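Long-range contacts in endonuclease 2 (Arabidopsis thaliana, PDB 4CXP), which cuts RNA and single-stranded DNA internally, and double-stranded DNA less well, using divalent metal cations and leaving 5'-phosphate ends: residues A[40-45]-A[116-120]; A[124-128]-A[246-250]. All blocks are in the same frame, centred on the assembly; numbering follows the deposited sequence.

Overall arrangement
Helix 111-124 joins the two contacts. Contact 1 packs residues 40-45 on 116-120, in the middle of this helix. Contact 2 starts at Asp124, where the helix ends, and packs the following turn on helix 233-262. Their centres are about 14 Å apart. Both reach the same zinc ion of the active site: contact 1 supplies Asp45 and His120, and contact 2 supplies Asp124. Asp124 also binds the second zinc ion, with Trp1 and His6, so its carboxylate bridges the two metals. His58 completes the set of protein ligands of the first ion. Arg246 of contact 2 comes within about 4 Å of Trp1, side chain to side chain.

Contact 1 (A[40-45]-A[116-120]); sequences LCLWAD and LFVSH. With ZN (zinc ion), chain E; SO4 (sulfate ion), chain K.
Asp45 and His120 meet at a zinc ion of the active site in this mostly helical S1/P1 nuclease fold. A type I beta turn, Leu40 to Trp43, and the two residues after it pack on helix 111-124. Asp45 OD1 binds the metal at 2.4 Å and His120 NE2 binds it at 2.2 Å. His120 ND1 donates an almost straight hydrogen bond to Cys41 O (2.8 Å, 169°), close to the ring plane. With NE2 on the metal and ND1 on Cys41 O, the ring cannot readily turn. Ala44 CB packs on one face, 3.6 Å from His120 CG.

The tight apolar part lies beside this. The trans chi1 of Trp43 (173°) swings the indole toward helix 111-124, where it meets Leu116 with a face and Phe117 with an edge. Leu116 CD1 rests over the five-membered ring in a CH-pi contact. Trp43 CZ3 points at the centre of the Phe117 face in a T-shaped pair, planes 66° apart. Beside it, one water accepts from Ala44 N and donates to Leu40 O and Leu116 O, bridging the two backbones.

The outer side is more open. Leu40 is partly exposed and meets only Leu116 of residues 116-120, CB to CD2 at 3.7 Å. Sugar of an attached glycan touches Trp43. A sulfate, probably from the crystallisation liquor, lies at the indole edge, where Trp43 NE1 donates to sulfate O3 at 3.0 Å.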
loop_
_atom_site.group_PDB
_atom_site.type_symbol
_atom_site.label_atom_id
_atom_site.label_comp_id
_atom_site.label_asym_id
_atom_site.label_seq_id
_atom_site.Cartn_x
_atom_site.Cartn_y
_atom_site.Cartn_z
ATOM N N LEU A 40 -10.427 0.307 -9.781
ATOM C CA LEU A 40 -11.094 -0.269 -8.613
ATOM C C LEU A 40 -10.153 -0.489 -7.422
ATOM O O LEU A 40 -10.492 -1.164 -6.468
ATOM C CB LEU A 40 -11.749 -1.586 -8.987
ATOM C CG LEU A 40 -13.035 -1.424 -9.786
ATOM C CD1 LEU A 40 -13.457 -2.772 -10.342
ATOM C CD2 LEU A 40 -14.157 -0.836 -8.930
ATOM N N CYS A 41 -8.989 0.129 -7.465
ATOM C CA CYS A 41 -8.047 -0.148 -6.363
ATOM C C CYS A 41 -8.339 0.639 -5.084
ATOM O O CYS A 41 -7.642 0.427 -4.104
ATOM C CB CYS A 41 -6.570 -0.057 -6.802
ATOM S SG CYS A 41 -6.105 -1.558 -7.704
ATOM N N LEU A 42 -9.410 1.431 -5.063
ATOM C CA LEU A 42 -9.958 2.029 -3.833
ATOM C C LEU A 42 -11.274 1.381 -3.387
ATOM O O LEU A 42 -11.825 1.762 -2.355
ATOM C CB LEU A 42 -10.136 3.553 -3.967
ATOM C CG LEU A 42 -9.681 4.420 -2.792
ATOM C CD1 LEU A 42 -8.219 4.290 -2.460
ATOM C CD2 LEU A 42 -10.023 5.869 -3.092
ATOM N N TRP A 43 -11.747 0.374 -4.114
ATOM C CA TRP A 43 -12.997 -0.283 -3.754
ATOM C C TRP A 43 -12.984 -0.750 -2.307
ATOM O O TRP A 43 -13.960 -0.567 -1.590
ATOM C CB TRP A 43 -13.273 -1.464 -4.693
ATOM C CG TRP A 43 -14.439 -2.293 -4.284
ATOM C CD1 TRP A 43 -15.748 -2.085 -4.596
ATOM C CD2 TRP A 43 -14.402 -3.476 -3.474
ATOM N NE1 TRP A 43 -16.531 -3.050 -4.024
ATOM C CE2 TRP A 43 -15.732 -3.922 -3.335
ATOM C CE3 TRP A 43 -13.378 -4.206 -2.867
ATOM C CZ2 TRP A 43 -16.065 -5.045 -2.606
ATOM C CZ3 TRP A 43 -13.711 -5.312 -2.117
ATOM C CH2 TRP A 43 -15.045 -5.731 -2.005
ATOM N N ALA A 44 -11.869 -1.300 -1.839
ATOM C CA ALA A 44 -11.853 -1.802 -0.477
ATOM C C ALA A 44 -12.142 -0.698 0.538
ATOM O O ALA A 44 -12.771 -0.926 1.565
ATOM C CB ALA A 44 -10.542 -2.482 -0.155
ATOM N N ASP A 45 -11.644 0.507 0.285
ATOM C CA ASP A 45 -11.943 1.604 1.205
ATOM C C ASP A 45 -13.440 1.932 1.243
ATOM O O ASP A 45 -13.928 2.367 2.280
ATOM C CB ASP A 45 -11.158 2.868 0.851
ATOM C CG ASP A 45 -9.773 2.909 1.408
ATOM O OD1 ASP A 45 -9.359 2.053 2.196
ATOM O OD2 ASP A 45 -9.077 3.860 1.008
ATOM N N LEU A 116 -9.748 -7.509 -5.636
ATOM C CA LEU A 116 -9.781 -6.106 -5.262
ATOM C C LEU A 116 -9.220 -5.880 -3.866
ATOM O O LEU A 116 -8.549 -4.874 -3.618
ATOM C CB LEU A 116 -11.201 -5.549 -5.402
ATOM C CG LEU A 116 -11.796 -5.618 -6.814
ATOM C CD1 LEU A 116 -13.167 -4.983 -6.816
ATOM C CD2 LEU A 116 -10.893 -4.958 -7.858
ATOM N N PHE A 117 -9.484 -6.806 -2.958
ATOM C CA PHE A 117 -8.910 -6.730 -1.625
ATOM C C PHE A 117 -7.391 -6.924 -1.667
ATOM O O PHE A 117 -6.662 -6.148 -1.074
ATOM C CB PHE A 117 -9.532 -7.781 -0.695
ATOM C CG PHE A 117 -10.862 -7.405 -0.088
ATOM C CD1 PHE A 117 -11.031 -6.207 0.595
ATOM C CD2 PHE A 117 -11.935 -8.296 -0.136
ATOM C CE1 PHE A 117 -12.226 -5.905 1.217
ATOM C CE2 PHE A 117 -13.133 -7.995 0.483
ATOM C CZ PHE A 117 -13.284 -6.805 1.160
ATOM N N VAL A 118 -6.897 -7.947 -2.358
ATOM C CA VAL A 118 -5.479 -8.148 -2.314
ATOM C C VAL A 118 -4.743 -6.972 -2.996
ATOM O O VAL A 118 -3.668 -6.581 -2.540
ATOM C CB VAL A 118 -5.126 -9.548 -2.829
ATOM C CG1 VAL A 118 -5.054 -9.574 -4.338
ATOM C CG2 VAL A 118 -3.845 -10.020 -2.194
ATOM N N SER A 119 -5.327 -6.399 -4.043
ATOM C CA SER A 119 -4.708 -5.288 -4.732
ATOM C C SER A 119 -4.607 -4.075 -3.813
ATOM O O SER A 119 -3.566 -3.432 -3.721
ATOM C CB SER A 119 -5.490 -4.967 -6.001
ATOM O OG SER A 119 -5.413 -6.063 -6.911
ATOM N N HIS A 120 -5.689 -3.755 -3.133
ATOM C CA HIS A 120 -5.694 -2.632 -2.211
ATOM C C HIS A 120 -4.777 -2.890 -1.012
ATOM O O HIS A 120 -4.004 -2.017 -0.623
ATOM C CB HIS A 120 -7.124 -2.375 -1.713
ATOM C CG HIS A 120 -7.241 -1.174 -0.845
ATOM N ND1 HIS A 120 -7.498 0.078 -1.347
ATOM C CD2 HIS A 120 -7.153 -1.029 0.497
ATOM C CE1 HIS A 120 -7.545 0.944 -0.347
ATOM N NE2 HIS A 120 -7.352 0.296 0.786
HETATM ZN ZN ZN E . -7.224 1.155 2.796
HETATM S S SO4 K . -19.864 -1.377 -4.930
HETATM O O1 SO4 K . -19.027 -0.516 -4.087
HETATM O O2 SO4 K . -21.239 -1.373 -4.383
HETATM O O3 SO4 K . -19.349 -2.756 -4.950
HETATM O O4 SO4 K . -19.886 -0.847 -6.310
HETATM O O HOH W 1 -9.887 -2.354 -3.847
#

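Contact 2 (A[124-128]-A[246-250]); sequences DIHQP and RLAQG. With ZN (zinc ion), chain E; ZN (zinc ion), chain G.
His126 and Arg246 have the nearest CA atoms of the two segments, 5.6 Å apart. Residues 124-128 leave the end of helix 111-124 in a type I beta turn from Asp124 to Gln127. The bond from Gln127 N to Asp124 O closes it. Asp124 OD2 binds one active-site zinc ion and OD1 the other, each at 2.1 Å, so this turn begins at a bridging metal ligand. Residues 246-250 are regular helix inside 233-262.

The side chain of Arg246 bends at chi2 (-55°) and chi3 (-75°) and so curls round the carbonyl oxygen of His126. Its NE donates to His126 O at 2.8 Å, with the N-H pointing well at the oxygen (165°). His126 CD2 sits over the centre of the guanidinium, 3.7 Å from Arg246 CZ. The imidazole is strongly inclined to the guanidinium, so the two are not stacked flat. Gly250 CA lies over the centre of the His126 ring in a CH-pi contact, 3.6 Å from ND1. Gln249 CB reaches His126 CD2 at 3.6 Å. The ring nitrogens are used as well: ND1 bonds to Met122 O and NE2 to Arg253 NH1.

Arg246 NH1 donates to Gln249 OE1 in a bent bond from above the amide plane (2.9 Å) and forms a salt bridge with Glu212. NH2 bonds to Tyr209 O and to a water that donates to Ile125 O. A leucine in place of Arg246 is likely to leave His126 O without this donor and the Glu212 carboxylate without this opposite charge.

Several helices close round this buried turn. Helix 206-221 brings Tyr209 and Glu212 to the guanidinium and also touches Ile125 and Pro128. Helix 85-96 packs on Ile125. Trp157 of helix 153-169 packs on Pro128, just before the chain enters strand 131-133.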
loop_
_atom_site.group_PDB
_atom_site.type_symbol
_atom_site.label_atom_id
_atom_site.label_comp_id
_atom_site.label_asym_id
_atom_site.label_seq_id
_atom_site.Cartn_x
_atom_site.Cartn_y
_atom_site.Cartn_z
ATOM N N ASP A 124 -1.767 -0.934 0.837
ATOM C CA ASP A 124 -1.796 -0.402 2.185
ATOM C C ASP A 124 -0.635 -0.912 3.031
ATOM O O ASP A 124 -0.105 -0.157 3.841
ATOM C CB ASP A 124 -3.143 -0.673 2.867
ATOM C CG ASP A 124 -4.186 0.397 2.609
ATOM O OD1 ASP A 124 -3.855 1.368 1.910
ATOM O OD2 ASP A 124 -5.307 0.225 3.117
ATOM N N ILE A 125 -0.221 -2.176 2.879
ATOM C CA ILE A 125 0.865 -2.696 3.700
ATOM C C ILE A 125 2.186 -2.022 3.376
ATOM O O ILE A 125 3.143 -2.181 4.130
ATOM C CB ILE A 125 0.955 -4.230 3.627
ATOM C CG1 ILE A 125 1.681 -4.796 4.845
ATOM C CG2 ILE A 125 1.576 -4.689 2.310
ATOM C CD1 ILE A 125 1.527 -6.298 4.969
ATOM N N HIS A 126 2.254 -1.269 2.277
ATOM C CA HIS A 126 3.433 -0.486 1.924
ATOM C C HIS A 126 3.406 0.956 2.401
ATOM O O HIS A 126 4.420 1.640 2.297
ATOM C CB HIS A 126 3.695 -0.556 0.408
ATOM C CG HIS A 126 4.326 -1.842 -0.007
ATOM N ND1 HIS A 126 3.627 -2.989 -0.284
ATOM C CD2 HIS A 126 5.632 -2.173 -0.111
ATOM C CE1 HIS A 126 4.486 -3.969 -0.535
ATOM N NE2 HIS A 126 5.713 -3.504 -0.441
ATOM N N GLN A 127 2.280 1.433 2.908
ATOM C CA GLN A 127 2.224 2.788 3.455
ATOM C C GLN A 127 2.827 2.693 4.864
ATOM O O GLN A 127 2.300 1.969 5.701
ATOM C CB GLN A 127 0.760 3.263 3.474
ATOM C CG GLN A 127 0.520 4.765 3.373
ATOM C CD GLN A 127 0.830 5.545 4.637
ATOM O OE1 GLN A 127 1.957 5.508 5.137
ATOM N NE2 GLN A 127 -0.148 6.277 5.145
ATOM N N PRO A 128 3.972 3.359 5.139
ATOM C CA PRO A 128 4.600 3.176 6.452
ATOM C C PRO A 128 3.660 3.347 7.635
ATOM O O PRO A 128 3.737 2.587 8.611
ATOM C CB PRO A 128 5.724 4.210 6.436
ATOM C CG PRO A 128 6.091 4.293 4.973
ATOM C CD PRO A 128 4.766 4.226 4.264
ATOM N N ARG A 246 8.232 3.054 -1.734
ATOM C CA ARG A 246 7.131 2.229 -1.276
ATOM C C ARG A 246 6.069 2.009 -2.326
ATOM O O ARG A 246 5.497 0.924 -2.411
ATOM C CB ARG A 246 6.514 2.817 -0.005
ATOM C CG ARG A 246 7.441 2.896 1.201
ATOM C CD ARG A 246 8.074 1.570 1.595
ATOM N NE ARG A 246 7.109 0.712 2.269
ATOM C CZ ARG A 246 7.379 -0.531 2.668
ATOM N NH1 ARG A 246 8.464 -1.152 2.230
ATOM N NH2 ARG A 246 6.555 -1.123 3.513
ATOM N N LEU A 247 5.805 3.018 -3.164
ATOM C CA LEU A 247 4.884 2.852 -4.272
ATOM C C LEU A 247 5.424 1.853 -5.296
ATOM O O LEU A 247 4.702 0.989 -5.788
ATOM C CB LEU A 247 4.581 4.193 -4.931
ATOM C CG LEU A 247 3.860 5.229 -4.072
ATOM C CD1 LEU A 247 3.796 6.565 -4.803
ATOM C CD2 LEU A 247 2.474 4.781 -3.653
ATOM N N ALA A 248 6.706 1.976 -5.621
ATOM C CA ALA A 248 7.337 1.061 -6.568
ATOM C C ALA A 248 7.351 -0.364 -6.007
ATOM O O ALA A 248 7.031 -1.310 -6.714
ATOM C CB ALA A 248 8.724 1.534 -6.891
ATOM N N GLN A 249 7.730 -0.518 -4.739
ATOM C CA GLN A 249 7.709 -1.821 -4.102
ATOM C C GLN A 249 6.302 -2.410 -4.142
ATOM O O GLN A 249 6.123 -3.592 -4.448
ATOM C CB GLN A 249 8.187 -1.721 -2.660
ATOM C CG GLN A 249 9.684 -1.631 -2.510
ATOM C CD GLN A 249 10.119 -1.418 -1.076
ATOM O OE1 GLN A 249 9.564 -0.584 -0.372
ATOM N NE2 GLN A 249 11.114 -2.157 -0.637
ATOM N N GLY A 250 5.305 -1.607 -3.801
ATOM C CA GLY A 250 3.946 -2.103 -3.808
ATOM C C GLY A 250 3.521 -2.612 -5.179
ATOM O O GLY A 250 2.902 -3.664 -5.283
HETATM ZN ZN ZN E . -7.224 1.155 2.796
HETATM ZN ZN ZN G . -4.749 3.065 1.118
HETATM O O HOH W 2 4.380 -0.125 5.309
#